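Local coordinates for protein phosphate transporter (Thermotoga maritima MSB8, PDB 6L85) that probably imports phosphate across the membrane by coupling its uptake to sodium ions, as a bacterial relative of the human SLC20 carriers, at residues B[59-64]-B[261-266]. Sequence-based numbering, arbitrary orientation.
Sequences HVSQTI and NAAGPV
Ile64 makes the largest contribution to this buried helix-helix contact through its CG2 methyl, which lies 3.8 Å from Pro265 CD and 4.0 Å from Gly264 CA. With CG2 anti to the backbone N, the methyl reaches over the bare backbone of Gly264 to the delta carbon of the proline ring, and the two side chains cross obliquely. One turn earlier, the CA atoms of Ser61 and Gly264 come within 4.5 Å of each other, and Ser61 O sits 3.9 Å from Gly264 CA. Gly264, having no side chain, lets Ile64 CG2 and Ser61 O lie directly against its CA. The Ser61 hydroxyl meets the methyl of Ala263, OG to CB 3.9 Å; placed beside its own backbone N (chi1 -59°), OG hydrogen-bonds back to Gly57 O. The axes of the two short segments approach to 7.8 Å and cross at -54°, and helix 260-275 is kinked at Pro265, whose N makes no bond to the preceding turn. Farther out, Leu289 of helix 286-302 packs on both Ser61 and Ala263, and Pro343 lies against Ile64. Asn261 ND2 hydrogen-bonds to Thr107, a sodium ligand, and the side chain of Ile64 lies about 7 Å from a bound sodium ion. No hydrogen bond links the two segments: their junction rests on van der Waals packing, with the Ser61 hydroxyl satisfied on its own side.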
# COMPACT_ATOMS: atom_id res chain seq x y z
N HIS B 59 -14.30 -9.13 -6.87
CA HIS B 59 -14.44 -10.51 -7.34
C HIS B 59 -15.57 -11.25 -6.64
O HIS B 59 -16.40 -11.89 -7.29
CB HIS B 59 -13.11 -11.23 -7.16
CG HIS B 59 -11.96 -10.45 -7.73
ND1 HIS B 59 -11.77 -10.29 -9.09
CD2 HIS B 59 -10.97 -9.74 -7.12
CE1 HIS B 59 -10.70 -9.54 -9.29
NE2 HIS B 59 -10.20 -9.20 -8.12
N VAL B 60 -15.66 -11.14 -5.31
CA VAL B 60 -16.80 -11.74 -4.63
C VAL B 60 -18.08 -10.93 -4.85
O VAL B 60 -19.19 -11.48 -4.83
CB VAL B 60 -16.48 -11.92 -3.13
CG1 VAL B 60 -17.69 -12.53 -2.39
CG2 VAL B 60 -15.24 -12.79 -2.96
N SER B 61 -17.95 -9.60 -5.04
CA SER B 61 -19.11 -8.77 -5.36
C SER B 61 -19.84 -9.28 -6.61
O SER B 61 -21.08 -9.23 -6.69
CB SER B 61 -18.69 -7.31 -5.54
OG SER B 61 -18.07 -6.80 -4.36
N GLN B 62 -19.08 -9.76 -7.61
CA GLN B 62 -19.72 -10.35 -8.79
C GLN B 62 -20.56 -11.58 -8.44
O GLN B 62 -21.66 -11.77 -8.98
CB GLN B 62 -18.66 -10.72 -9.82
CG GLN B 62 -18.03 -9.54 -10.52
CD GLN B 62 -16.65 -9.86 -11.01
OE1 GLN B 62 -16.36 -11.03 -11.31
NE2 GLN B 62 -15.77 -8.85 -11.06
N THR B 63 -20.06 -12.42 -7.53
CA THR B 63 -20.82 -13.61 -7.15
C THR B 63 -22.09 -13.24 -6.40
O THR B 63 -23.15 -13.82 -6.64
CB THR B 63 -19.95 -14.54 -6.30
OG1 THR B 63 -18.76 -14.84 -7.03
CG2 THR B 63 -20.71 -15.85 -5.98
N ILE B 64 -22.00 -12.27 -5.49
CA ILE B 64 -23.22 -11.82 -4.83
C ILE B 64 -24.22 -11.29 -5.86
O ILE B 64 -25.44 -11.48 -5.72
CB ILE B 64 -22.90 -10.76 -3.75
CG1 ILE B 64 -22.03 -11.39 -2.65
CG2 ILE B 64 -24.18 -10.15 -3.16
CD1 ILE B 64 -22.65 -12.58 -1.94
N ASN B 261 -20.66 -8.13 0.62
CA ASN B 261 -21.96 -8.29 1.28
C ASN B 261 -22.77 -7.00 1.28
O ASN B 261 -24.00 -7.04 1.44
CB ASN B 261 -21.80 -8.81 2.70
CG ASN B 261 -20.97 -10.07 2.77
OD1 ASN B 261 -20.83 -10.81 1.77
ND2 ASN B 261 -20.45 -10.36 3.95
N ALA B 262 -22.11 -5.86 1.11
CA ALA B 262 -22.80 -4.59 0.91
C ALA B 262 -22.70 -4.08 -0.52
O ALA B 262 -23.67 -3.51 -1.03
CB ALA B 262 -22.26 -3.53 1.87
N ALA B 263 -21.57 -4.31 -1.19
CA ALA B 263 -21.33 -3.74 -2.51
C ALA B 263 -22.03 -4.52 -3.62
O ALA B 263 -22.38 -3.91 -4.65
CB ALA B 263 -19.82 -3.67 -2.79
N GLY B 264 -22.21 -5.83 -3.48
CA GLY B 264 -22.95 -6.61 -4.44
C GLY B 264 -24.38 -6.13 -4.61
O GLY B 264 -24.81 -5.80 -5.71
N PRO B 265 -25.15 -6.06 -3.51
CA PRO B 265 -26.53 -5.57 -3.66
C PRO B 265 -26.60 -4.16 -4.20
O PRO B 265 -27.42 -3.87 -5.09
CB PRO B 265 -27.10 -5.69 -2.23
CG PRO B 265 -26.30 -6.82 -1.61
CD PRO B 265 -24.90 -6.59 -2.16
N VAL B 266 -25.72 -3.27 -3.71
CA VAL B 266 -25.71 -1.89 -4.21
C VAL B 266 -25.36 -1.88 -5.70
O VAL B 266 -25.97 -1.14 -6.48
CB VAL B 266 -24.73 -1.02 -3.40
CG1 VAL B 266 -24.56 0.38 -4.06
CG2 VAL B 266 -25.19 -0.88 -1.96